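Side-chain contacts in maleylacetate reductase (Agrobacterium tumefaciens, PDB 3HL0), which probably catalyses the NADH-dependent reduction of maleylacetate to 3-oxoadipate in resorcylate catabolism, as a member of the iron-containing alcohol dehydrogenase family: residues I165-G170 with V207-P212; M237-K242 with I267-E272. All coordinates share one frame; numbering follows the deposited sequence.

Interaction 1: I165-G170 with V207-P212; sequences ISMTSG and VVRQAP
Met167, present as selenomethionine, lays the end of its chain over the last turn of the helix that carries Val208 and Arg209, with its methyl CE 3.7 Å from Val208 CG1 and its selenium 3.9 Å from Arg209 CB. The chain leaves its helix with CG beside the backbone N (chi1 -60°) and bends again at chi2 and chi3; these bends swing the selenium and CE across to the second helix. There CE also lies over the backbone, 3.9 Å from Arg209 N. Met167 and Val208 run past one another in opposite directions, whereas Met167 and Arg209 cross at about a right angle.

Val208 turns its CG1 branch toward helix 163-180. Besides CE of Met167, that methyl meets Ser166 more loosely, at 4.2 Å from Ser166 CB. The hydroxyl of Ser166 is engaged elsewhere, bonded to Pro162 O and to Arg218 NH1 on helix 215-234. The same arginine packs against Val208 and reaches Pro212 O through its NE, so it ties both segments to a third helix. Arg209 contributes only the root of its side chain here: from CG to NE the chain runs extended, and NH1 bonds Arg299 O.

No hydrogen bond joins the two segments. Their contact is apolar, with Met167 the main contributor from 165-170, spanning the 7.4 Å between Met167 CA and Arg209 CA. It packs the first turns of helix 163-180 against the C-terminal end of helix 188-210, about 7 Å from bound NAD at the Ser166 side chain, and belongs to the all-helical C-terminal domain of the iron-containing alcohol dehydrogenase fold, beside its nucleotide-binding cleft.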
# COMPACT_ATOMS: atom_id res chain seq x y z
N ILE A 165 3.79 8.01 -4.52
CA ILE A 165 2.54 7.59 -5.20
C ILE A 165 2.04 8.71 -6.16
O ILE A 165 1.44 8.41 -7.22
CB ILE A 165 1.41 7.05 -4.27
CG1 ILE A 165 0.25 6.54 -5.08
CG2 ILE A 165 0.93 8.12 -3.28
CD1 ILE A 165 0.62 5.34 -5.88
N SER A 166 2.33 9.97 -5.82
CA SER A 166 1.98 11.06 -6.77
C SER A 166 2.68 10.83 -8.13
O SER A 166 2.05 10.98 -9.22
CB SER A 166 2.35 12.47 -6.22
OG SER A 166 1.55 12.74 -5.06
N MSE A 167 3.96 10.43 -8.08
CA MSE A 167 4.73 10.21 -9.32
C MSE A 167 4.22 8.97 -10.07
O MSE A 167 4.00 9.03 -11.28
CB MSE A 167 6.22 10.07 -9.02
CG MSE A 167 6.86 11.30 -8.34
SE MSE A 167 6.62 13.00 -9.24
CE MSE A 167 5.18 13.72 -8.23
N THR A 168 4.03 7.86 -9.36
CA THR A 168 3.64 6.63 -10.08
C THR A 168 2.17 6.70 -10.53
O THR A 168 1.84 6.26 -11.65
CB THR A 168 3.90 5.34 -9.28
OG1 THR A 168 3.28 5.50 -7.99
CG2 THR A 168 5.41 5.19 -9.10
N SER A 169 1.29 7.29 -9.71
CA SER A 169 -0.08 7.46 -10.14
C SER A 169 -0.11 8.43 -11.34
O SER A 169 -0.92 8.23 -12.26
CB SER A 169 -0.92 8.02 -8.97
OG SER A 169 -2.34 8.11 -9.36
N GLY A 170 0.76 9.45 -11.34
CA GLY A 170 0.82 10.42 -12.47
C GLY A 170 1.23 9.68 -13.73
O GLY A 170 0.68 9.92 -14.81
N VAL A 207 7.30 19.50 -10.77
CA VAL A 207 7.02 20.55 -9.78
C VAL A 207 6.43 20.01 -8.51
O VAL A 207 6.87 20.36 -7.39
CB VAL A 207 6.14 21.67 -10.36
CG1 VAL A 207 5.91 22.80 -9.29
CG2 VAL A 207 6.85 22.25 -11.59
N VAL A 208 5.45 19.12 -8.64
CA VAL A 208 4.87 18.43 -7.49
C VAL A 208 5.94 17.68 -6.66
O VAL A 208 5.87 17.68 -5.42
CB VAL A 208 3.70 17.47 -7.94
CG1 VAL A 208 3.28 16.57 -6.78
CG2 VAL A 208 2.54 18.32 -8.43
N ARG A 209 6.92 17.08 -7.34
CA ARG A 209 7.95 16.28 -6.65
C ARG A 209 8.71 17.19 -5.67
O ARG A 209 8.92 16.80 -4.50
CB ARG A 209 8.91 15.65 -7.63
CG ARG A 209 9.81 14.66 -6.94
CD ARG A 209 10.95 14.27 -7.84
NE ARG A 209 11.81 13.38 -7.07
CZ ARG A 209 12.94 12.82 -7.52
NH1 ARG A 209 13.37 13.04 -8.75
NH2 ARG A 209 13.64 12.01 -6.72
N GLN A 210 9.06 18.38 -6.14
CA GLN A 210 9.88 19.33 -5.35
C GLN A 210 9.02 20.12 -4.36
O GLN A 210 9.49 20.55 -3.28
CB GLN A 210 10.75 20.21 -6.27
CG GLN A 210 10.01 21.19 -7.19
CD GLN A 210 10.83 21.60 -8.42
OE1 GLN A 210 11.85 20.98 -8.74
NE2 GLN A 210 10.37 22.66 -9.13
N ALA A 211 7.75 20.30 -4.69
CA ALA A 211 6.89 21.09 -3.82
C ALA A 211 5.49 20.49 -3.78
O ALA A 211 4.60 20.97 -4.49
CB ALA A 211 6.85 22.54 -4.29
N PRO A 212 5.27 19.46 -2.96
CA PRO A 212 4.00 18.75 -2.92
C PRO A 212 2.83 19.61 -2.46
O PRO A 212 1.66 19.31 -2.70
CB PRO A 212 4.27 17.56 -1.97
CG PRO A 212 5.53 17.91 -1.30
CD PRO A 212 6.33 18.73 -2.21

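Interaction 2: M237-K242 with I267-E272; sequences MSLHHK and IAYVEE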
# COMPACT_ATOMS: atom_id res chain seq x y z
N MSE A 237 -7.86 0.60 -24.90
CA MSE A 237 -6.45 0.48 -24.58
C MSE A 237 -5.86 -0.77 -25.29
O MSE A 237 -6.55 -1.44 -26.09
CB MSE A 237 -6.30 0.39 -23.05
CG MSE A 237 -6.89 1.59 -22.29
SE MSE A 237 -5.98 3.27 -22.57
CE MSE A 237 -7.11 4.02 -24.00
N SER A 238 -4.59 -1.07 -25.05
CA SER A 238 -3.93 -2.11 -25.82
C SER A 238 -2.84 -2.73 -24.95
O SER A 238 -3.06 -2.90 -23.75
CB SER A 238 -3.42 -1.52 -27.17
OG SER A 238 -2.87 -2.59 -27.95
N LEU A 239 -1.67 -2.98 -25.53
CA LEU A 239 -0.62 -3.74 -24.87
C LEU A 239 -0.30 -3.23 -23.45
O LEU A 239 -0.16 -4.02 -22.51
CB LEU A 239 0.65 -3.69 -25.73
CG LEU A 239 1.93 -4.17 -25.05
CD1 LEU A 239 1.82 -5.66 -24.72
CD2 LEU A 239 3.14 -3.87 -25.96
N HIS A 240 -0.16 -1.92 -23.30
CA HIS A 240 0.27 -1.47 -21.98
C HIS A 240 -0.70 -1.86 -20.90
O HIS A 240 -0.30 -2.42 -19.87
CB HIS A 240 0.54 0.04 -21.96
CG HIS A 240 0.88 0.52 -20.58
ND1 HIS A 240 2.14 0.42 -20.03
CD2 HIS A 240 0.07 0.98 -19.60
CE1 HIS A 240 2.10 0.85 -18.78
NE2 HIS A 240 0.85 1.19 -18.49
N HIS A 241 -1.97 -1.53 -21.08
CA HIS A 241 -2.93 -1.81 -19.98
C HIS A 241 -3.15 -3.33 -19.84
O HIS A 241 -3.33 -3.80 -18.73
CB HIS A 241 -4.24 -1.02 -20.18
CG HIS A 241 -4.07 0.47 -20.02
ND1 HIS A 241 -3.43 1.25 -20.97
CD2 HIS A 241 -4.45 1.31 -19.03
CE1 HIS A 241 -3.42 2.51 -20.56
NE2 HIS A 241 -4.02 2.57 -19.37
N LYS A 242 -3.16 -4.07 -20.95
CA LYS A 242 -3.32 -5.55 -20.87
C LYS A 242 -2.18 -6.19 -20.10
O LYS A 242 -2.42 -7.01 -19.20
CB LYS A 242 -3.45 -6.13 -22.26
CG LYS A 242 -4.76 -5.71 -22.95
CD LYS A 242 -5.95 -6.54 -22.48
CE LYS A 242 -7.11 -6.48 -23.47
NZ LYS A 242 -7.84 -5.17 -23.38
N ILE A 267 5.34 1.46 -24.60
CA ILE A 267 5.28 2.51 -25.65
C ILE A 267 6.37 2.31 -26.68
O ILE A 267 6.07 2.37 -27.88
CB ILE A 267 5.31 3.90 -25.01
CG1 ILE A 267 4.05 4.10 -24.17
CG2 ILE A 267 5.42 4.99 -26.09
CD1 ILE A 267 2.72 3.93 -24.92
N ALA A 268 7.61 2.01 -26.26
CA ALA A 268 8.66 1.69 -27.24
C ALA A 268 8.30 0.54 -28.16
O ALA A 268 8.67 0.58 -29.37
CB ALA A 268 10.01 1.39 -26.53
N TYR A 269 7.62 -0.49 -27.65
CA TYR A 269 7.21 -1.64 -28.48
C TYR A 269 6.27 -1.13 -29.59
O TYR A 269 6.50 -1.43 -30.77
CB TYR A 269 6.45 -2.64 -27.63
CG TYR A 269 6.02 -3.92 -28.31
CD1 TYR A 269 6.79 -5.09 -28.14
CD2 TYR A 269 4.80 -4.01 -28.99
CE1 TYR A 269 6.37 -6.33 -28.70
CE2 TYR A 269 4.37 -5.24 -29.57
CZ TYR A 269 5.17 -6.39 -29.41
OH TYR A 269 4.80 -7.61 -29.96
N VAL A 270 5.27 -0.31 -29.22
CA VAL A 270 4.29 0.16 -30.22
C VAL A 270 4.88 1.21 -31.15
O VAL A 270 4.50 1.27 -32.32
CB VAL A 270 2.99 0.67 -29.53
CG1 VAL A 270 1.95 1.18 -30.56
CG2 VAL A 270 2.44 -0.51 -28.70
N GLU A 271 5.81 2.01 -30.64
CA GLU A 271 6.39 3.12 -31.42
C GLU A 271 7.06 2.62 -32.69
O GLU A 271 7.05 3.36 -33.69
CB GLU A 271 7.36 3.90 -30.53
CG GLU A 271 7.86 5.18 -31.09
CD GLU A 271 8.80 5.91 -30.10
OE1 GLU A 271 9.21 5.32 -29.03
OE2 GLU A 271 9.12 7.09 -30.40
N GLU A 272 7.58 1.39 -32.68
CA GLU A 272 8.15 0.81 -33.92
C GLU A 272 7.08 0.78 -35.03
O GLU A 272 7.38 0.93 -36.22
CB GLU A 272 8.66 -0.61 -33.67
CG GLU A 272 9.70 -0.77 -32.58
CD GLU A 272 10.58 -2.02 -32.78
OE1 GLU A 272 10.45 -2.69 -33.82
OE2 GLU A 272 11.42 -2.33 -31.88
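Leu239, the first residue of helix 239-251, carries the contact by laying its CD2 methyl against Tyr269, 3.5 Å from Tyr269 CD2 and 3.7 Å from Tyr269 CG. Its CG is anti to the backbone N (chi1 168°), and from there the CD2 branch reaches across to the second helix. The methyl approaches the ring obliquely, near the root of the side chain, and the two side chains cross at about a right angle. The same methyl has a looser second neighbour, with Leu239 CD2 4.4 Å from Val270 CG2. Leu239 and Tyr269 both also touch Ile339, so helix 336-348 joins the cluster, and the phenol OH bonds Pro333 O. No hydrogen bond runs between the two segments. This is helix-to-helix packing in the α-helical C-terminal domain of the iron-containing alcohol dehydrogenases: the start of helix 239-251 meets the last turns of helix 255-271.

His240 follows, its CB directed toward the second helix. It makes no contact with 267-272, but its ND1 bonds Thr266 OG1, just before that segment, and so ties the two helices together beside the apolar cluster. Its CD2 lies 3.7 Å above one face of the His241 ring, and the selenium of Met237, a selenomethionine, lies 3.3 Å above the opposite face. Both are offset toward the rim of the ring. His241 is also held at both ring nitrogens, ND1 by Glu179 and NE2 by His176, both on helix 163-180.

Overall arrangement
Both interactions lie in the helical C-terminal domain, and both segments of interaction 1 precede those of interaction 2 in the chain. Their centres are 24 Å apart and their nearest atoms about 9 Å; they are not in contact. Helix 163-180 links the two regions: its early turns form one side of interaction 1, and its later part, with Ala175, His176 and Glu179, reaches the neighbourhood of interaction 2. Helix 255-271 likewise meets Ile165 and Thr168 near its start and supplies Tyr269 and Val270 near its end. Apolar packing thus joins the helices both near bound NAD and farther from it.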